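Long-range contacts in NAD-dependent protein deacylase 2 (Archaeoglobus fulgidus, PDB 4TWJ), which removes acyl groups from protein lysines in an NAD-dependent reaction, deacetylating the archaeal chromatin protein Alba and so increasing its affinity for DNA: residues Ala181-Phe187 with Leu202-Ala206; Ala18-Ala24 with Lys95-Asn101. One frame throughout, in Å; residues are numbered along the deposited sequence.

Interaction 1: Ala181-Phe187 with Leu202-Ala206; sequences AKHCDAF and LPYIA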
loop_
_atom_site.group_PDB
_atom_site.type_symbol
_atom_site.label_atom_id
_atom_site.label_comp_id
_atom_site.label_asym_id
_atom_site.label_seq_id
_atom_site.Cartn_x
_atom_site.Cartn_y
_atom_site.Cartn_z
ATOM N N ALA A 181 -12.554 -7.201 -0.537
ATOM C CA ALA A 181 -12.041 -8.468 -1.064
ATOM C C ALA A 181 -13.157 -9.495 -1.272
ATOM O O ALA A 181 -13.170 -10.199 -2.279
ATOM C CB ALA A 181 -10.971 -9.035 -0.146
ATOM N N LYS A 182 -14.094 -9.555 -0.331
ATOM C CA LYS A 182 -15.195 -10.527 -0.387
ATOM C C LYS A 182 -16.202 -10.258 -1.495
ATOM O O LYS A 182 -16.899 -11.180 -1.922
ATOM C CB LYS A 182 -15.945 -10.567 0.950
ATOM C CG LYS A 182 -15.169 -11.250 2.055
ATOM C CD LYS A 182 -15.813 -11.061 3.415
ATOM C CE LYS A 182 -16.999 -11.976 3.635
ATOM N NZ LYS A 182 -17.036 -12.413 5.062
ATOM N N HIS A 183 -16.293 -9.012 -1.952
ATOM C CA HIS A 183 -17.353 -8.624 -2.875
ATOM C C HIS A 183 -16.858 -7.923 -4.134
ATOM O O HIS A 183 -17.578 -7.139 -4.744
ATOM C CB HIS A 183 -18.395 -7.798 -2.119
ATOM C CG HIS A 183 -19.010 -8.555 -0.988
ATOM N ND1 HIS A 183 -18.733 -8.283 0.333
ATOM C CD2 HIS A 183 -19.822 -9.638 -0.985
ATOM C CE1 HIS A 183 -19.378 -9.143 1.098
ATOM N NE2 HIS A 183 -20.040 -9.979 0.326
ATOM N N CYS A 184 -15.632 -8.241 -4.535
ATOM C CA CYS A 184 -15.085 -7.755 -5.793
ATOM C C CYS A 184 -15.120 -8.899 -6.797
ATOM O O CYS A 184 -15.146 -10.069 -6.410
ATOM C CB CYS A 184 -13.645 -7.258 -5.602
ATOM S SG CYS A 184 -12.418 -8.532 -5.241
ATOM N N ASP A 185 -15.136 -8.569 -8.082
ATOM C CA ASP A 185 -15.001 -9.594 -9.122
ATOM C C ASP A 185 -13.666 -9.522 -9.855
ATOM O O ASP A 185 -13.390 -10.345 -10.728
ATOM C CB ASP A 185 -16.174 -9.559 -10.106
ATOM C CG ASP A 185 -16.354 -8.215 -10.774
ATOM O OD1 ASP A 185 -15.613 -7.257 -10.470
ATOM O OD2 ASP A 185 -17.273 -8.111 -11.617
ATOM N N ALA A 186 -12.839 -8.543 -9.490
ATOM C CA ALA A 186 -11.468 -8.457 -9.977
ATOM C C ALA A 186 -10.586 -7.892 -8.870
ATOM O O ALA A 186 -10.959 -6.929 -8.207
ATOM C CB ALA A 186 -11.395 -7.577 -11.215
ATOM N N PHE A 187 -9.422 -8.502 -8.673
ATOM C CA PHE A 187 -8.513 -8.118 -7.596
ATOM C C PHE A 187 -7.109 -8.103 -8.182
ATOM O O PHE A 187 -6.608 -9.144 -8.610
ATOM C CB PHE A 187 -8.624 -9.120 -6.446
ATOM C CG PHE A 187 -8.006 -8.653 -5.154
ATOM C CD1 PHE A 187 -8.793 -8.112 -4.148
ATOM C CD2 PHE A 187 -6.639 -8.787 -4.927
ATOM C CE1 PHE A 187 -8.230 -7.699 -2.952
ATOM C CE2 PHE A 187 -6.073 -8.376 -3.731
ATOM C CZ PHE A 187 -6.872 -7.833 -2.745
ATOM N N LEU A 202 -5.852 -10.894 2.201
ATOM C CA LEU A 202 -6.882 -10.277 1.371
ATOM C C LEU A 202 -6.995 -10.845 -0.056
ATOM O O LEU A 202 -8.109 -11.102 -0.514
ATOM C CB LEU A 202 -6.720 -8.748 1.370
ATOM C CG LEU A 202 -7.038 -8.140 2.743
ATOM C CD1 LEU A 202 -6.478 -6.733 2.856
ATOM C CD2 LEU A 202 -8.531 -8.149 3.021
ATOM N N PRO A 203 -5.864 -11.051 -0.762
ATOM C CA PRO A 203 -6.002 -11.699 -2.073
ATOM C C PRO A 203 -6.581 -13.116 -2.010
ATOM O O PRO A 203 -7.294 -13.519 -2.923
ATOM C CB PRO A 203 -4.568 -11.721 -2.632
ATOM C CG PRO A 203 -3.681 -11.214 -1.541
ATOM C CD PRO A 203 -4.533 -10.455 -0.580
ATOM N N TYR A 204 -6.285 -13.856 -0.944
ATOM C CA TYR A 204 -6.869 -15.190 -0.777
ATOM C C TYR A 204 -8.375 -15.121 -0.536
ATOM O O TYR A 204 -9.123 -15.966 -1.018
ATOM C CB TYR A 204 -6.190 -15.941 0.361
ATOM C CG TYR A 204 -4.749 -16.275 0.077
ATOM C CD1 TYR A 204 -4.411 -17.275 -0.832
ATOM C CD2 TYR A 204 -3.722 -15.600 0.719
ATOM C CE1 TYR A 204 -3.085 -17.587 -1.092
ATOM C CE2 TYR A 204 -2.397 -15.898 0.462
ATOM C CZ TYR A 204 -2.083 -16.893 -0.439
ATOM O OH TYR A 204 -0.759 -17.191 -0.685
ATOM N N ILE A 205 -8.811 -14.117 0.216
ATOM C CA ILE A 205 -10.240 -13.891 0.427
ATOM C C ILE A 205 -10.942 -13.591 -0.901
ATOM O O ILE A 205 -12.013 -14.138 -1.181
ATOM C CB ILE A 205 -10.483 -12.751 1.439
ATOM C CG1 ILE A 205 -10.069 -13.202 2.845
ATOM C CG2 ILE A 205 -11.938 -12.307 1.422
ATOM C CD1 ILE A 205 -9.985 -12.081 3.861
ATOM N N ALA A 206 -10.343 -12.726 -1.714
ATOM C CA ALA A 206 -10.913 -12.391 -3.024
ATOM C C ALA A 206 -10.962 -13.618 -3.938
ATOM O O ALA A 206 -11.951 -13.842 -4.639
ATOM C CB ALA A 206 -10.118 -11.268 -3.678
#
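This buried, almost wholly apolar contact sets helix 201-208 against the end of helix 171-182 and the start of strand 186-190, at one side of the parallel sheet. No hydrogen bond crosses it; small side chains let the backbones come close instead. A181 and A206 lie 4.5 Å apart CA to CA, and A181 O, in the last turn of its helix, receives a CA-H...O contact from A206 CA at 3.2 Å. A181 CB also rests 3.5 Å from L202 O and 3.8 Å from I205 CG2. Toward solvent, the aliphatic part of K182 extends this patch, its CG 3.5 Å from I205 CG2. After the helix ends, the chain turns through C184, whose SG packs 3.9 Å from A206 CB, and enters the strand. There the F187 ring lies along the helix: CD1 is 3.5 Å from A206 CB, CE2 is 3.8 Å from P203 CB, and P203 CA makes an off-centre CH-pi contact 4.2 Å from the ring centroid. M213 of strand 212-217 touches F187, P203 and A206, closing the same core. Helix 201-208 is the crossover helix between the adjacent parallel strands 186-190 and 212-217, a beta-alpha-beta unit as expected in the Rossmann-type domain of sirtuins.

Interaction 2: Ala18-Ala24 with Lys95-Asn101; sequences AVVFTGA and KAVITQN. With ACT (acetate ion), chain F.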
loop_
_atom_site.group_PDB
_atom_site.type_symbol
_atom_site.label_atom_id
_atom_site.label_comp_id
_atom_site.label_asym_id
_atom_site.label_seq_id
_atom_site.Cartn_x
_atom_site.Cartn_y
_atom_site.Cartn_z
ATOM N N ALA A 18 -13.866 -3.763 -9.321
ATOM C CA ALA A 18 -12.436 -4.061 -9.280
ATOM C C ALA A 18 -11.768 -3.420 -8.061
ATOM O O ALA A 18 -12.096 -2.297 -7.675
ATOM C CB ALA A 18 -11.771 -3.592 -10.561
ATOM N N VAL A 19 -10.834 -4.155 -7.459
ATOM C CA VAL A 19 -10.061 -3.685 -6.312
ATOM C C VAL A 19 -8.576 -3.804 -6.645
ATOM O O VAL A 19 -8.155 -4.778 -7.271
ATOM C CB VAL A 19 -10.390 -4.519 -5.052
ATOM C CG1 VAL A 19 -9.439 -4.197 -3.903
ATOM C CG2 VAL A 19 -11.837 -4.283 -4.643
ATOM N N VAL A 20 -7.801 -2.800 -6.245
ATOM C CA VAL A 20 -6.349 -2.821 -6.404
ATOM C C VAL A 20 -5.692 -2.880 -5.027
ATOM O O VAL A 20 -6.121 -2.191 -4.105
ATOM C CB VAL A 20 -5.852 -1.598 -7.198
ATOM C CG1 VAL A 20 -4.331 -1.578 -7.265
ATOM C CG2 VAL A 20 -6.451 -1.616 -8.595
ATOM N N PHE A 21 -4.663 -3.718 -4.912
ATOM C CA PHE A 21 -3.956 -3.984 -3.657
ATOM C C PHE A 21 -2.478 -3.700 -3.916
ATOM O O PHE A 21 -1.891 -4.291 -4.827
ATOM C CB PHE A 21 -4.187 -5.446 -3.265
ATOM C CG PHE A 21 -3.445 -5.899 -2.035
ATOM C CD1 PHE A 21 -4.096 -5.997 -0.814
ATOM C CD2 PHE A 21 -2.111 -6.294 -2.114
ATOM C CE1 PHE A 21 -3.428 -6.453 0.313
ATOM C CE2 PHE A 21 -1.440 -6.751 -0.990
ATOM C CZ PHE A 21 -2.101 -6.828 0.222
ATOM N N THR A 22 -1.881 -2.792 -3.144
ATOM C CA THR A 22 -0.496 -2.390 -3.401
ATOM C C THR A 22 0.420 -2.513 -2.195
ATOM O O THR A 22 -0.013 -2.387 -1.049
ATOM C CB THR A 22 -0.415 -0.945 -3.937
ATOM O OG1 THR A 22 -0.816 -0.020 -2.918
ATOM C CG2 THR A 22 -1.314 -0.783 -5.154
ATOM N N GLY A 23 1.697 -2.741 -2.486
ATOM C CA GLY A 23 2.753 -2.781 -1.480
ATOM C C GLY A 23 3.946 -1.949 -1.907
ATOM O O GLY A 23 3.848 -1.119 -2.820
ATOM N N ALA A 24 5.082 -2.191 -1.256
ATOM C CA ALA A 24 6.262 -1.328 -1.383
ATOM C C ALA A 24 6.864 -1.258 -2.787
ATOM O O ALA A 24 7.563 -0.292 -3.104
ATOM C CB ALA A 24 7.329 -1.751 -0.381
ATOM N N LYS A 95 -12.902 0.419 -7.589
ATOM C CA LYS A 95 -13.783 0.901 -6.524
ATOM C C LYS A 95 -13.052 1.156 -5.211
ATOM O O LYS A 95 -13.568 1.862 -4.337
ATOM C CB LYS A 95 -14.889 -0.124 -6.265
ATOM C CG LYS A 95 -15.667 -0.546 -7.498
ATOM C CD LYS A 95 -16.356 0.627 -8.160
ATOM C CE LYS A 95 -17.266 0.157 -9.281
ATOM N NZ LYS A 95 -18.056 1.281 -9.840
ATOM N N ALA A 96 -11.873 0.563 -5.058
ATOM C CA ALA A 96 -11.077 0.737 -3.852
ATOM C C ALA A 96 -9.623 0.401 -4.119
ATOM O O ALA A 96 -9.318 -0.487 -4.910
ATOM C CB ALA A 96 -11.604 -0.149 -2.734
ATOM N N VAL A 97 -8.737 1.125 -3.446
ATOM C CA VAL A 97 -7.323 0.797 -3.415
ATOM C C VAL A 97 -7.006 0.401 -1.982
ATOM O O VAL A 97 -7.224 1.178 -1.051
ATOM C CB VAL A 97 -6.438 1.984 -3.831
ATOM C CG1 VAL A 97 -4.963 1.609 -3.730
ATOM C CG2 VAL A 97 -6.786 2.435 -5.241
ATOM N N ILE A 98 -6.537 -0.827 -1.807
ATOM C CA ILE A 98 -6.077 -1.306 -0.518
ATOM C C ILE A 98 -4.562 -1.232 -0.549
ATOM O O ILE A 98 -3.940 -1.819 -1.428
ATOM C CB ILE A 98 -6.519 -2.763 -0.270
ATOM C CG1 ILE A 98 -8.047 -2.872 -0.293
ATOM C CG2 ILE A 98 -5.970 -3.268 1.056
ATOM C CD1 ILE A 98 -8.563 -4.289 -0.410
ATOM N N THR A 99 -3.954 -0.521 0.395
ATOM C CA THR A 99 -2.502 -0.383 0.368
ATOM C C THR A 99 -1.838 -0.719 1.698
ATOM O O THR A 99 -2.382 -0.454 2.771
ATOM C CB THR A 99 -2.050 1.020 -0.107
ATOM O OG1 THR A 99 -0.634 1.009 -0.320
ATOM C CG2 THR A 99 -2.404 2.100 0.905
ATOM N N GLN A 100 -0.650 -1.301 1.590
ATOM C CA GLN A 100 0.208 -1.576 2.730
ATOM C C GLN A 100 1.138 -0.395 2.993
ATOM O O GLN A 100 1.855 -0.388 3.991
ATOM C CB GLN A 100 1.051 -2.822 2.455
ATOM C CG GLN A 100 0.235 -4.081 2.213
ATOM C CD GLN A 100 1.095 -5.295 1.933
ATOM O OE1 GLN A 100 1.708 -5.855 2.837
ATOM N NE2 GLN A 100 1.143 -5.714 0.677
ATOM N N ASN A 101 1.126 0.586 2.091
ATOM C CA ASN A 101 2.086 1.690 2.114
ATOM C C ASN A 101 1.628 2.855 2.980
ATOM O O ASN A 101 0.435 3.087 3.137
ATOM C CB ASN A 101 2.344 2.186 0.689
ATOM C CG ASN A 101 2.790 1.077 -0.241
ATOM O OD1 ASN A 101 3.421 0.111 0.185
ATOM N ND2 ASN A 101 2.454 1.206 -1.520
HETATM C C ACT F . 6.400 -5.919 -0.491
HETATM O O ACT F . 6.191 -7.145 -0.389
HETATM O OXT ACT F . 5.666 -5.082 0.074
HETATM C CH3 ACT F . 7.558 -5.446 -1.316
#
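Five backbone hydrogen bonds join these parallel strands: K95 N to A18 O (2.8 Å), V20 N to A96 O (3.1 Å), I98 N to V20 O (2.7 Å), T22 N to I98 O (2.9 Å) and Q100 N to T22 O (2.9 Å). Beyond the last rung, N101 ND2 donates to G23 O at 3.0 Å. T22 OG1 and T99 OG1 share a hydrogen bond of 2.8 Å, and T99 OG1 also accepts from N101 N (3.0 Å) in an ST turn. G23, A24, Q100 and N101 belong to the NAD(+) site, where A24 N donates to OXT of an acetate, probably from the crystallisation liquor, at 3.2 Å; Q100 NE2 is hydrogen-bonded to S192 OG. On one face V19 CG1 meets I98 CD1 (3.6 Å) and F21 CD1 meets I98 CG2 (3.8 Å). Helix 171-182 packs on this face through V19, A96 and I98, helix 80-90 on the other through V20, T22 and V97, while strand 186-190 pairs with the far edge of 18-22.

From the N terminus, strand 18-22 comes first. Interaction 2 closes a loop of 70 residues, about half of them helical, when the chain returns to lay strand 94-99 beside it. Interaction 1 opens only later and spans just 14 residues, so the two loops follow in series, neither nesting nor crossing. They meet in space, their centres about 11 Å apart, because strand 186-190 is the other neighbour of strand 18-22: A186 O lies 2.9 Å from V19 N, a probable hydrogen bond, and F187 CE2 packs 3.5 Å from F21 CB. Together they connect strands 94-99, 18-22 and 186-190 of the parallel sheet with helices 171-182 and 201-208.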